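Glutathione S-transferase omega-like 2 (PDB 5LKB) acts as a glutathione-dependent, single-cysteine thiol transferase active on beta-hydroxyethyl disulfide, reduces dehydroascorbate and dimethylarsinic acid and reacts with glutathionyl-(hydro)quinones. Local coordinates at residues E22-Q27 against I178-S183; P29-A34 against L161-T166; S237-V242 against C307-I312; N221-T226 against P299-H304; T52-A57 against R334-F339. All blocks are in the same frame, centred on the assembly; numbering follows the deposited sequence.

Interaction 1. Residues E22-Q27 against I178-S183; sequences ETISKQ and IRILNS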
# COMPACT_ATOMS: atom_id res chain seq x y z
N GLU A 22 25.59 -13.20 -25.68
CA GLU A 22 26.59 -12.79 -26.67
C GLU A 22 26.72 -11.27 -26.77
O GLU A 22 25.99 -10.50 -26.12
CB GLU A 22 26.33 -13.45 -28.02
CG GLU A 22 27.03 -14.87 -28.08
CD GLU A 22 28.47 -14.81 -28.55
OE1 GLU A 22 28.98 -13.69 -28.71
OE2 GLU A 22 29.06 -15.92 -28.72
N THR A 23 27.68 -10.82 -27.56
CA THR A 23 27.97 -9.40 -27.70
C THR A 23 28.04 -9.05 -29.18
O THR A 23 27.87 -9.91 -30.04
CB THR A 23 29.25 -9.00 -26.96
OG1 THR A 23 29.29 -7.57 -26.86
CG2 THR A 23 30.53 -9.55 -27.66
N ILE A 24 28.18 -7.76 -29.43
CA ILE A 24 28.26 -7.18 -30.77
C ILE A 24 29.56 -6.40 -30.84
O ILE A 24 29.84 -5.58 -29.95
CB ILE A 24 27.06 -6.24 -31.05
CG1 ILE A 24 25.74 -6.98 -30.95
CG2 ILE A 24 27.23 -5.57 -32.45
CD1 ILE A 24 24.57 -6.06 -31.07
N SER A 25 30.41 -6.67 -31.85
CA SER A 25 31.65 -5.91 -31.95
C SER A 25 32.20 -6.04 -33.36
O SER A 25 31.77 -6.91 -34.12
CB SER A 25 32.73 -6.35 -30.93
OG SER A 25 33.21 -7.67 -31.22
N LYS A 26 33.14 -5.16 -33.69
CA LYS A 26 33.75 -5.16 -35.01
C LYS A 26 34.54 -6.45 -35.27
O LYS A 26 34.52 -7.00 -36.39
CB LYS A 26 34.64 -3.91 -35.17
N GLN A 27 35.20 -6.98 -34.23
CA GLN A 27 35.97 -8.22 -34.35
C GLN A 27 35.11 -9.48 -34.29
O GLN A 27 35.62 -10.58 -34.55
CB GLN A 27 37.04 -8.27 -33.25
CG GLN A 27 36.42 -8.59 -31.88
CD GLN A 27 37.09 -7.85 -30.74
OE1 GLN A 27 37.75 -8.47 -29.89
NE2 GLN A 27 36.92 -6.52 -30.71
N ILE A 178 23.02 -3.21 -21.74
CA ILE A 178 23.41 -1.82 -21.52
C ILE A 178 24.92 -1.60 -21.66
O ILE A 178 25.36 -0.48 -21.97
CB ILE A 178 22.80 -1.30 -20.19
CG1 ILE A 178 23.40 -2.04 -18.98
CG2 ILE A 178 21.30 -1.32 -20.28
CD1 ILE A 178 22.74 -1.60 -17.63
N ARG A 179 25.72 -2.65 -21.44
CA ARG A 179 27.15 -2.55 -21.71
C ARG A 179 27.38 -2.54 -23.21
O ARG A 179 28.20 -1.75 -23.71
CB ARG A 179 27.86 -3.73 -21.03
CG ARG A 179 28.00 -3.62 -19.51
CD ARG A 179 28.82 -2.42 -19.06
NE ARG A 179 28.70 -2.15 -17.61
CZ ARG A 179 29.44 -2.69 -16.66
NH1 ARG A 179 30.43 -3.55 -16.98
NH2 ARG A 179 29.24 -2.36 -15.38
N ILE A 180 26.64 -3.36 -23.95
CA ILE A 180 26.78 -3.32 -25.42
C ILE A 180 26.46 -1.93 -25.94
O ILE A 180 27.22 -1.34 -26.75
CB ILE A 180 25.92 -4.41 -26.07
CG1 ILE A 180 26.36 -5.80 -25.65
CG2 ILE A 180 25.93 -4.31 -27.62
CD1 ILE A 180 25.41 -6.94 -26.11
N LEU A 181 25.32 -1.36 -25.51
CA LEU A 181 24.93 -0.05 -26.01
C LEU A 181 25.93 0.99 -25.64
O LEU A 181 26.14 1.91 -26.40
CB LEU A 181 23.56 0.31 -25.39
CG LEU A 181 22.42 -0.61 -25.83
CD1 LEU A 181 21.17 -0.28 -25.06
CD2 LEU A 181 22.08 -0.59 -27.32
N ASN A 182 26.54 0.90 -24.45
CA ASN A 182 27.47 1.91 -24.03
C ASN A 182 28.86 1.76 -24.69
O ASN A 182 29.61 2.73 -24.68
CB ASN A 182 27.63 1.93 -22.50
CG ASN A 182 28.54 3.04 -22.04
OD1 ASN A 182 28.18 4.23 -22.14
ND2 ASN A 182 29.69 2.67 -21.48
N SER A 183 29.16 0.58 -25.21
CA SER A 183 30.49 0.26 -25.76
C SER A 183 30.76 1.05 -27.00
O SER A 183 29.93 1.81 -27.48
CB SER A 183 30.59 -1.20 -26.14
OG SER A 183 29.80 -1.50 -27.28
O HOH W 1 29.74 -4.50 -27.48
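In the thioredoxin-like domain, the last turn of helix 174-182 turns Ile180 toward the N-terminal loop 22-27. With CG2 anti to the backbone N and CG1 beside it (chi1 -62°), one branch goes to Ile24 and the other to Thr23 and Glu22. Ile180 CG2 lies against Ile24 CB at 4.1 Å, the side chains crossing at about a right angle. Ile180 CD1 is 3.6 Å from the Glu22 carbonyl O and, in the conformer of Thr23 described, Ile180 CG1 is 3.6 Å from Thr23 OG1. Polar linkage is left to one water, which donates to Ile24 O (2.7 Å) and to Ser183 OG. Ser183 OG itself donates to Ile180 O at 2.6 Å, closing the helix end beside that water. Cutting Ile180 back to an alanine is likely to open a gap beside Ile24 and take away the contacts to Thr23 and the Glu22 carbonyl. Leu161 of strand 160-163 touches both isoleucines, while on another side of the helix Ile178 and Leu181 pack on helix 47-58.

Interaction 2. Residues P29-A34 against L161-T166; sequences PIYKPA and LWDLET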
# COMPACT_ATOMS: atom_id res chain seq x y z
N PRO A 29 32.92 -12.62 -35.06
CA PRO A 29 32.73 -13.38 -36.31
C PRO A 29 31.34 -13.30 -36.83
O PRO A 29 31.12 -13.50 -38.02
CB PRO A 29 33.11 -14.83 -35.93
CG PRO A 29 32.88 -14.88 -34.48
CD PRO A 29 33.21 -13.50 -33.92
N ILE A 30 30.34 -13.00 -35.99
CA ILE A 30 28.95 -13.17 -36.39
C ILE A 30 28.17 -11.86 -36.23
O ILE A 30 27.45 -11.45 -37.15
CB ILE A 30 28.26 -14.33 -35.61
CG1 ILE A 30 28.92 -15.68 -35.95
CG2 ILE A 30 26.75 -14.40 -35.97
CD1 ILE A 30 28.89 -16.05 -37.45
N TYR A 31 28.34 -11.16 -35.10
CA TYR A 31 27.44 -10.05 -34.76
C TYR A 31 28.27 -8.77 -34.82
O TYR A 31 28.91 -8.36 -33.83
CB TYR A 31 26.86 -10.18 -33.32
CG TYR A 31 25.97 -11.33 -33.08
CD1 TYR A 31 24.91 -11.59 -33.90
CD2 TYR A 31 26.17 -12.17 -31.97
CE1 TYR A 31 24.01 -12.62 -33.64
CE2 TYR A 31 25.30 -13.24 -31.70
CZ TYR A 31 24.21 -13.47 -32.54
OH TYR A 31 23.32 -14.49 -32.31
N LYS A 32 28.36 -8.17 -36.10
CA LYS A 32 29.13 -6.96 -36.20
C LYS A 32 28.21 -5.74 -36.17
O LYS A 32 27.02 -5.82 -36.47
CB LYS A 32 29.90 -6.97 -37.54
CG LYS A 32 30.97 -8.13 -37.61
CD LYS A 32 32.02 -7.97 -38.81
CE LYS A 32 33.19 -8.99 -38.66
NZ LYS A 32 32.61 -10.27 -38.84
N PRO A 33 28.69 -4.59 -35.77
CA PRO A 33 27.78 -3.45 -35.67
C PRO A 33 27.37 -2.94 -37.05
O PRO A 33 28.14 -2.97 -38.03
CB PRO A 33 28.58 -2.42 -34.87
CG PRO A 33 29.99 -2.87 -34.98
CD PRO A 33 30.01 -4.30 -35.20
N ALA A 34 26.13 -2.49 -37.13
CA ALA A 34 25.58 -1.84 -38.31
C ALA A 34 24.30 -1.11 -37.92
O ALA A 34 23.63 -1.46 -36.92
CB ALA A 34 25.20 -2.88 -39.34
N LEU A 161 17.52 -8.31 -27.27
CA LEU A 161 18.32 -7.65 -28.31
C LEU A 161 18.51 -8.66 -29.46
O LEU A 161 19.06 -9.75 -29.26
CB LEU A 161 19.65 -7.17 -27.75
CG LEU A 161 20.60 -6.54 -28.77
CD1 LEU A 161 20.00 -5.23 -29.30
CD2 LEU A 161 21.95 -6.31 -28.14
N TRP A 162 17.90 -8.35 -30.60
CA TRP A 162 17.62 -9.27 -31.72
C TRP A 162 18.46 -8.88 -32.92
O TRP A 162 18.62 -7.70 -33.23
CB TRP A 162 16.17 -9.11 -32.14
CG TRP A 162 15.69 -10.01 -33.31
CD1 TRP A 162 15.45 -9.62 -34.61
CD2 TRP A 162 15.36 -11.40 -33.24
NE1 TRP A 162 14.95 -10.68 -35.31
CE2 TRP A 162 14.94 -11.80 -34.54
CE3 TRP A 162 15.40 -12.35 -32.24
CZ2 TRP A 162 14.50 -13.11 -34.82
CZ3 TRP A 162 14.98 -13.67 -32.53
CH2 TRP A 162 14.58 -14.02 -33.82
N ASP A 163 18.98 -9.91 -33.63
CA ASP A 163 19.72 -9.72 -34.88
C ASP A 163 18.83 -10.10 -36.04
O ASP A 163 18.46 -11.27 -36.18
CB ASP A 163 20.98 -10.58 -34.91
CG ASP A 163 21.70 -10.46 -36.23
OD1 ASP A 163 21.58 -9.38 -36.82
OD2 ASP A 163 22.40 -11.44 -36.61
N LEU A 164 18.52 -9.12 -36.88
CA LEU A 164 17.70 -9.36 -38.07
C LEU A 164 18.41 -10.20 -39.13
O LEU A 164 17.74 -10.88 -39.90
CB LEU A 164 17.28 -8.03 -38.69
CG LEU A 164 16.27 -7.20 -37.86
CD1 LEU A 164 16.25 -5.77 -38.46
CD2 LEU A 164 14.88 -7.83 -37.81
N GLU A 165 19.73 -10.23 -39.12
CA GLU A 165 20.43 -10.98 -40.17
C GLU A 165 20.42 -12.48 -39.89
O GLU A 165 20.13 -13.30 -40.78
CB GLU A 165 21.85 -10.45 -40.28
CG GLU A 165 21.91 -9.12 -41.05
CD GLU A 165 23.32 -8.73 -41.48
OE1 GLU A 165 24.27 -9.57 -41.39
OE2 GLU A 165 23.47 -7.56 -41.90
N THR A 166 20.79 -12.89 -38.69
CA THR A 166 20.82 -14.30 -38.35
C THR A 166 19.50 -14.77 -37.73
O THR A 166 19.29 -15.98 -37.53
CB THR A 166 22.02 -14.58 -37.43
OG1 THR A 166 21.84 -13.87 -36.19
CG2 THR A 166 23.37 -14.15 -38.04
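Tyr31 brings one edge of its ring up to Asp163, at the end of strand 160-163, and to Thr166 in the turn that follows, and this is the tight part of the contact. Tyr31 CE1 lies 3.6 Å from Asp163 OD2 and equally close to Thr166 OG1. The carboxylate stands almost perpendicular to the ring, their planes 88° apart, with OD2 in the ring plane, a placement consistent with a weak attraction between the C-H edge and the oxygen. Asp163 CG is anti to the backbone N (chi1 176°), which carries the carboxylate back over the turn. There OD1 accepts from Glu165 N at 3.1 Å, while OD2 takes both Thr166 N at 3.0 Å and Thr166 OG1 at 2.5 Å, the last two from the same face of the carboxylate. Arg37 forms a salt bridge to OD1, which probably helps offset the charge of the buried carboxylate, and the Tyr31 hydroxyl is bonded to Thr168 beyond the turn. The outer side is looser: exposed Ile30 meets Thr166 through a single methyl pair, CG2 to CG2 at 4.0 Å, and the same Ile30 methyl leans over the rim of one face of its neighbour's ring. The bonds to Glu165 N and Thr166 N make an Asx turn and a wider Asx motif, shaping the connection between antiparallel strands 160-163 and 168-171 of the thioredoxin-like sheet.

Interaction 3. Residues S237-V242 against C307-I312; sequences SEVNNV and CNFTSI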
# COMPACT_ATOMS: atom_id res chain seq x y z
N SER A 237 11.92 -11.58 5.61
CA SER A 237 13.36 -11.49 5.42
C SER A 237 13.69 -10.54 4.27
O SER A 237 14.56 -9.67 4.39
CB SER A 237 13.93 -12.89 5.19
OG SER A 237 15.31 -12.79 4.86
N GLU A 238 13.01 -10.72 3.15
CA GLU A 238 13.35 -9.92 1.97
C GLU A 238 12.94 -8.46 2.11
O GLU A 238 13.68 -7.57 1.67
CB GLU A 238 12.78 -10.56 0.71
CG GLU A 238 13.31 -11.95 0.45
CD GLU A 238 14.78 -12.04 0.05
OE1 GLU A 238 15.40 -10.98 -0.18
OE2 GLU A 238 15.27 -13.20 -0.08
N VAL A 239 11.77 -8.17 2.71
CA VAL A 239 11.38 -6.77 2.86
C VAL A 239 12.29 -6.04 3.81
O VAL A 239 12.61 -4.86 3.60
CB VAL A 239 9.89 -6.59 3.23
CG1 VAL A 239 9.59 -6.91 4.72
CG2 VAL A 239 9.42 -5.19 2.89
N ASN A 240 12.73 -6.69 4.89
CA ASN A 240 13.66 -6.02 5.78
C ASN A 240 14.96 -5.71 5.03
O ASN A 240 15.56 -4.66 5.24
CB ASN A 240 13.97 -6.89 7.00
CG ASN A 240 12.94 -6.72 8.12
OD1 ASN A 240 12.87 -5.69 8.76
ND2 ASN A 240 12.19 -7.72 8.34
N ASN A 241 15.36 -6.64 4.18
CA ASN A 241 16.59 -6.47 3.38
C ASN A 241 16.47 -5.32 2.41
O ASN A 241 17.42 -4.54 2.25
CB ASN A 241 16.95 -7.80 2.72
CG ASN A 241 18.31 -7.74 2.06
OD1 ASN A 241 19.34 -7.51 2.74
ND2 ASN A 241 18.31 -7.83 0.77
N VAL A 242 15.30 -5.16 1.75
CA VAL A 242 15.10 -4.04 0.85
C VAL A 242 15.33 -2.74 1.59
O VAL A 242 16.04 -1.85 1.14
CB VAL A 242 13.69 -4.11 0.23
CG1 VAL A 242 13.32 -2.77 -0.40
CG2 VAL A 242 13.53 -5.23 -0.80
N CYS A 307 6.17 -3.67 -0.14
CA CYS A 307 7.42 -3.08 0.28
C CYS A 307 7.09 -1.75 0.91
O CYS A 307 7.29 -0.68 0.35
CB CYS A 307 8.26 -2.88 -0.96
SG CYS A 307 9.02 -4.44 -1.59
N ASN A 308 6.56 -1.80 2.15
CA ASN A 308 5.75 -0.67 2.61
C ASN A 308 6.07 -0.17 4.01
O ASN A 308 5.24 0.49 4.61
CB ASN A 308 4.26 -0.98 2.46
CG ASN A 308 3.74 -1.92 3.51
OD1 ASN A 308 4.48 -2.70 4.09
ND2 ASN A 308 2.42 -1.84 3.75
N PHE A 309 7.28 -0.39 4.52
CA PHE A 309 7.69 0.29 5.76
C PHE A 309 7.42 1.78 5.67
O PHE A 309 6.95 2.42 6.62
CB PHE A 309 9.18 0.08 6.07
CG PHE A 309 9.61 -1.37 6.42
CD1 PHE A 309 8.76 -2.48 6.32
CD2 PHE A 309 10.92 -1.61 6.90
CE1 PHE A 309 9.22 -3.79 6.60
CE2 PHE A 309 11.33 -2.88 7.21
CZ PHE A 309 10.51 -3.96 7.05
N THR A 310 7.78 2.34 4.52
CA THR A 310 7.55 3.71 4.13
C THR A 310 7.62 3.75 2.62
O THR A 310 7.84 2.72 1.96
CB THR A 310 8.56 4.65 4.79
OG1 THR A 310 8.19 6.01 4.56
CG2 THR A 310 9.92 4.34 4.32
N SER A 311 7.40 4.95 2.07
CA SER A 311 7.53 5.18 0.63
C SER A 311 8.78 6.00 0.39
O SER A 311 9.41 6.54 1.30
CB SER A 311 6.31 5.94 0.12
OG SER A 311 6.19 7.17 0.68
N ILE A 312 9.21 6.04 -0.88
CA ILE A 312 10.30 6.95 -1.24
C ILE A 312 9.94 8.39 -0.91
O ILE A 312 10.70 9.10 -0.24
CB ILE A 312 10.64 6.83 -2.73
CG1 ILE A 312 11.12 5.39 -3.08
CG2 ILE A 312 11.71 7.85 -3.14
CD1 ILE A 312 12.31 4.88 -2.32
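Phe309 reaches out from the loop after helix 285-304 and meets Val239 and Asn240 on helix 232-264. Val239 CG1 comes obliquely to Phe309 CE1 at 3.7 Å, the two side chains approaching from opposite directions. The second methyl, Val239 CG2, is anti to the backbone N and rests 3.9 Å from Cys307 CA, so the valine spans both loop residues. Asn240 meets the ring at its edge: OD1 sits near the ring plane, 3.4 Å from Phe309 CZ, with the amide turned 68° from the ring. Phe243 also stacks on the Phe309 ring. The second subunit adds Lys364 in a cation-pi contact with Phe309, and its Leu361 packs on both Val239 and Phe309. Farther out, Asn240 ND2 is bonded to Glu236 O, which helps hold the amide with its oxygen at the ring edge, and the Cys307 backbone is tied to Tyr301. A serine at Phe309 would probably leave Val239 CG1 and Phe243 without their apolar partner and Lys364 of the second subunit without its aromatic mate. The ring thus works in two chemical ways, its C-H edge toward an amide oxygen and its pi electrons toward a lysine charge across the homodimer.

Interaction 4. Residues N221-T226 against P299-H304; sequences NGVYKT and PVYVQH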
# COMPACT_ATOMS: atom_id res chain seq x y z
N ASN A 221 16.28 -6.78 -7.61
CA ASN A 221 15.65 -8.07 -7.40
C ASN A 221 15.06 -8.20 -5.99
O ASN A 221 14.20 -9.04 -5.79
CB ASN A 221 16.65 -9.23 -7.65
CG ASN A 221 15.96 -10.50 -7.97
OD1 ASN A 221 14.97 -10.58 -8.72
ND2 ASN A 221 16.48 -11.60 -7.41
N GLY A 222 15.51 -7.35 -5.05
CA GLY A 222 14.98 -7.45 -3.70
C GLY A 222 13.48 -7.22 -3.64
O GLY A 222 12.78 -7.94 -2.94
N VAL A 223 12.98 -6.26 -4.42
CA VAL A 223 11.52 -6.04 -4.40
C VAL A 223 10.77 -7.23 -4.94
O VAL A 223 9.67 -7.53 -4.48
CB VAL A 223 11.10 -4.75 -5.11
CG1 VAL A 223 11.74 -3.54 -4.45
CG2 VAL A 223 11.42 -4.77 -6.64
N TYR A 224 11.34 -8.00 -5.91
CA TYR A 224 10.68 -9.16 -6.47
C TYR A 224 10.74 -10.37 -5.53
O TYR A 224 9.75 -11.07 -5.38
CB TYR A 224 11.35 -9.55 -7.79
CG TYR A 224 10.95 -8.66 -8.95
CD1 TYR A 224 9.81 -8.89 -9.65
CD2 TYR A 224 11.77 -7.65 -9.37
CE1 TYR A 224 9.43 -8.11 -10.74
CE2 TYR A 224 11.39 -6.81 -10.45
CZ TYR A 224 10.24 -7.09 -11.16
OH TYR A 224 9.84 -6.33 -12.28
N LYS A 225 11.90 -10.58 -4.88
CA LYS A 225 11.96 -11.63 -3.85
C LYS A 225 10.97 -11.35 -2.71
O LYS A 225 10.41 -12.30 -2.13
CB LYS A 225 13.41 -11.74 -3.35
CG LYS A 225 14.40 -12.26 -4.42
CD LYS A 225 15.80 -12.48 -3.86
CE LYS A 225 16.45 -11.19 -3.55
NZ LYS A 225 17.87 -11.36 -3.13
N THR A 226 10.72 -10.06 -2.42
CA THR A 226 9.72 -9.68 -1.43
C THR A 226 8.31 -9.93 -1.95
O THR A 226 7.52 -10.59 -1.29
CB THR A 226 9.91 -8.21 -1.06
OG1 THR A 226 11.20 -7.97 -0.53
CG2 THR A 226 8.88 -7.78 -0.04
N PRO A 299 4.67 3.92 -7.10
CA PRO A 299 3.48 3.55 -7.89
C PRO A 299 3.03 2.11 -7.76
O PRO A 299 1.83 1.83 -7.95
CB PRO A 299 3.92 3.89 -9.33
CG PRO A 299 4.86 4.99 -9.17
CD PRO A 299 5.65 4.64 -7.92
N VAL A 300 3.96 1.16 -7.56
CA VAL A 300 3.66 -0.28 -7.53
C VAL A 300 4.25 -1.00 -6.32
O VAL A 300 3.55 -1.76 -5.64
CB VAL A 300 4.15 -0.96 -8.83
CG1 VAL A 300 4.12 -2.49 -8.64
CG2 VAL A 300 3.27 -0.49 -9.97
N TYR A 301 5.55 -0.91 -6.08
CA TYR A 301 6.16 -1.88 -5.19
C TYR A 301 5.63 -1.76 -3.74
O TYR A 301 5.55 -2.76 -3.03
CB TYR A 301 7.67 -1.79 -5.21
CG TYR A 301 8.27 -2.12 -6.58
CD1 TYR A 301 7.71 -3.09 -7.43
CD2 TYR A 301 9.40 -1.47 -6.99
CE1 TYR A 301 8.32 -3.40 -8.67
CE2 TYR A 301 10.01 -1.78 -8.19
CZ TYR A 301 9.45 -2.73 -9.01
OH TYR A 301 10.01 -3.06 -10.23
N VAL A 302 5.31 -0.55 -3.29
CA VAL A 302 4.76 -0.34 -1.94
C VAL A 302 3.47 -1.16 -1.73
O VAL A 302 3.41 -2.02 -0.84
CB VAL A 302 4.54 1.14 -1.67
CG1 VAL A 302 3.74 1.35 -0.37
CG2 VAL A 302 5.85 1.85 -1.51
N GLN A 303 2.45 -0.95 -2.55
CA GLN A 303 1.19 -1.65 -2.36
C GLN A 303 1.23 -3.08 -2.84
O GLN A 303 0.69 -3.99 -2.18
CB GLN A 303 0.06 -0.91 -3.07
CG GLN A 303 -1.34 -1.36 -2.82
CD GLN A 303 -1.75 -2.63 -3.51
OE1 GLN A 303 -1.32 -2.92 -4.63
NE2 GLN A 303 -2.58 -3.41 -2.85
N HIS A 304 1.78 -3.29 -4.02
CA HIS A 304 1.60 -4.52 -4.74
C HIS A 304 2.60 -5.56 -4.29
O HIS A 304 2.25 -6.76 -4.17
CB HIS A 304 1.80 -4.25 -6.23
CG HIS A 304 1.61 -5.46 -7.09
ND1 HIS A 304 0.38 -6.03 -7.37
CD2 HIS A 304 2.54 -6.16 -7.80
CE1 HIS A 304 0.58 -7.07 -8.17
NE2 HIS A 304 1.87 -7.18 -8.43
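The apolar part is a CH-pi interaction between Val223 and Tyr301. Val223 CG2 sits over the middle of the Tyr301 ring, 3.7 Å from its centroid and 12° off the ring normal. With CG1 beside the backbone N (chi1 -60°), CG2 takes the position between N and the carbonyl carbon, which places it over the face, while Val223 CG1 reaches the rim at Tyr301 CD2 (4.0 Å). Both residues belong to the all-helical C-terminal domain of the glutathione transferase fold, where helix 222-227 packs beside helix 285-304. The polar part lies at the phenol ends: Tyr224 OH and Tyr301 OH are 3.9 Å apart and do not bond directly, but each is hydrogen-bonded to Tyr346 OH. Tyr224 OH is also hydrogen-bonded to a glycerol, probably from the crystallisation liquor, and the Tyr224 ring makes a cation-pi contact with Arg15, a glutathione-binding residue. Thr226 OG1 donates to Gly222 O at 2.9 Å, and Thr226 N meets that oxygen from the opposite carbonyl face.

Interaction 5. Residues T52-A57 against R334-F339; sequences TLITRA and RYTTDF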
# COMPACT_ATOMS: atom_id res chain seq x y z
N THR A 52 17.44 -0.64 -20.69
CA THR A 52 17.94 -0.61 -22.06
C THR A 52 17.35 0.55 -22.84
O THR A 52 18.02 1.09 -23.73
CB THR A 52 17.71 -1.95 -22.76
OG1 THR A 52 16.35 -2.20 -23.09
CG2 THR A 52 18.20 -3.11 -21.95
N LEU A 53 16.09 0.94 -22.57
CA LEU A 53 15.50 2.09 -23.24
C LEU A 53 16.22 3.37 -22.84
O LEU A 53 16.52 4.21 -23.69
CB LEU A 53 14.04 2.22 -22.90
CG LEU A 53 13.12 1.17 -23.43
CD1 LEU A 53 11.67 1.46 -22.94
CD2 LEU A 53 13.12 1.07 -24.94
N ILE A 54 16.51 3.54 -21.55
CA ILE A 54 17.20 4.73 -21.07
C ILE A 54 18.58 4.82 -21.75
O ILE A 54 19.01 5.87 -22.23
CB ILE A 54 17.33 4.74 -19.54
CG1 ILE A 54 15.92 4.85 -18.91
CG2 ILE A 54 18.20 5.88 -19.07
CD1 ILE A 54 15.86 4.36 -17.50
N THR A 55 19.29 3.70 -21.76
CA THR A 55 20.65 3.68 -22.29
C THR A 55 20.64 3.90 -23.80
O THR A 55 21.47 4.66 -24.31
CB THR A 55 21.31 2.35 -21.92
OG1 THR A 55 21.34 2.17 -20.49
CG2 THR A 55 22.77 2.33 -22.36
N ARG A 56 19.70 3.29 -24.51
CA ARG A 56 19.51 3.55 -25.93
C ARG A 56 19.34 5.03 -26.22
O ARG A 56 19.91 5.58 -27.19
CB ARG A 56 18.38 2.68 -26.50
CG ARG A 56 17.94 3.03 -27.93
CD ARG A 56 16.96 2.01 -28.36
NE ARG A 56 16.21 2.35 -29.58
CZ ARG A 56 15.02 2.91 -29.66
NH1 ARG A 56 14.31 3.28 -28.57
NH2 ARG A 56 14.45 3.05 -30.85
N ALA A 57 18.54 5.72 -25.43
CA ALA A 57 18.36 7.15 -25.65
C ALA A 57 19.64 7.94 -25.34
O ALA A 57 20.04 8.80 -26.14
CB ALA A 57 17.21 7.68 -24.80
N ARG A 334 12.39 10.55 -18.39
CA ARG A 334 10.97 10.87 -18.38
C ARG A 334 10.23 10.14 -19.49
O ARG A 334 9.16 9.57 -19.28
CB ARG A 334 10.80 12.37 -18.58
CG ARG A 334 9.42 12.85 -18.47
CD ARG A 334 9.57 14.36 -18.54
NE ARG A 334 8.33 15.09 -18.43
CZ ARG A 334 8.28 16.42 -18.31
NH1 ARG A 334 9.40 17.17 -18.30
NH2 ARG A 334 7.12 17.02 -18.20
N TYR A 335 10.77 10.22 -20.72
CA TYR A 335 10.01 9.80 -21.89
C TYR A 335 10.15 8.33 -22.21
O TYR A 335 9.51 7.84 -23.15
CB TYR A 335 10.29 10.72 -23.10
CG TYR A 335 9.85 12.14 -22.80
CD1 TYR A 335 8.52 12.43 -22.64
CD2 TYR A 335 10.76 13.13 -22.58
CE1 TYR A 335 8.07 13.75 -22.32
CE2 TYR A 335 10.33 14.44 -22.25
CZ TYR A 335 8.99 14.71 -22.12
OH TYR A 335 8.51 15.98 -21.80
N THR A 336 10.84 7.59 -21.34
CA THR A 336 10.79 6.14 -21.35
C THR A 336 10.02 5.56 -20.18
O THR A 336 9.91 4.33 -20.10
CB THR A 336 12.18 5.52 -21.32
OG1 THR A 336 12.97 5.89 -20.20
CG2 THR A 336 12.99 5.90 -22.61
N THR A 337 9.49 6.42 -19.31
CA THR A 337 8.78 6.01 -18.09
C THR A 337 7.29 6.12 -18.38
O THR A 337 6.78 7.22 -18.59
CB THR A 337 9.19 6.87 -16.91
OG1 THR A 337 10.61 6.76 -16.72
CG2 THR A 337 8.49 6.42 -15.60
N ASP A 338 6.60 4.97 -18.41
CA ASP A 338 5.18 4.89 -18.74
C ASP A 338 4.49 4.31 -17.50
O ASP A 338 4.49 3.10 -17.27
CB ASP A 338 4.93 4.09 -20.02
CG ASP A 338 3.47 4.15 -20.45
OD1 ASP A 338 2.53 3.99 -19.60
OD2 ASP A 338 3.26 4.34 -21.67
N PHE A 339 3.88 5.20 -16.71
CA PHE A 339 3.23 4.75 -15.49
C PHE A 339 1.96 3.94 -15.73
O PHE A 339 1.58 3.16 -14.86
CB PHE A 339 2.93 5.94 -14.58
CG PHE A 339 4.18 6.61 -14.00
CD1 PHE A 339 4.99 5.91 -13.10
CD2 PHE A 339 4.55 7.88 -14.37
CE1 PHE A 339 6.11 6.50 -12.58
CE2 PHE A 339 5.69 8.49 -13.85
CZ PHE A 339 6.48 7.82 -12.96
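With OG1 lodged between the backbone N and the carbonyl carbon (chi1 59°) and CG2 set beside the N, Thr336 splits its two branches between Leu53 and Ile54 on helix 47-58. The methyl goes to the leucine, Thr336 CG2 lying 3.8 Å from Leu53 CB and 4.1 Å from Leu53 O. The hydroxyl faces the isoleucine: Thr336 OG1 is 3.4 Å from Ile54 CG1, the two side chains crossing at about a right angle. Outside the segments that oxygen is hydrogen-bonded to Ala332 O, Phe333 O and His50 NE2; its single proton can at most be shared between the two carbonyls. A type I beta turn from Arg334 to Thr337, closed by Thr337 N to Arg334 O at 3.2 Å, presents the threonine to the helix as the chain leaves helix 331-334. Asp338 then caps the start of helix 339-349 through His341 N. The contact joins the thioredoxin-like domain to the helical C-terminal domain, and Leu53 lies about 8 Å, side chain to side chain, from the nucleophile Cys46. Its chemistry is mixed: methyl and methylene packing lies next to a buried hydroxyl whose polar needs are met by carbonyls of the C-terminal domain and a histidine of the thioredoxin-like one.

How the interactions relate
Interactions 4 and 5 are fully buried, while 1, 2 and 3 each pair buried residues with more accessible ones nearer the surface. Interactions 1 and 2 fold one N-terminal loop onto the thioredoxin-like domain and touch through Ser25 and Tyr31; water and a carboxylate do much of their polar work. Interactions 3 and 4, with centres about 8 Å apart, lie in the helical domain and rely on aromatic rings, 3 beside the second subunit and 4 beside the glutathione site. Interaction 5 alone pairs segments from the two domains. It touches interaction 1 where Ile178 and Leu181 meet Thr52 and Thr55, and interaction 4 through Phe339 and Pro299.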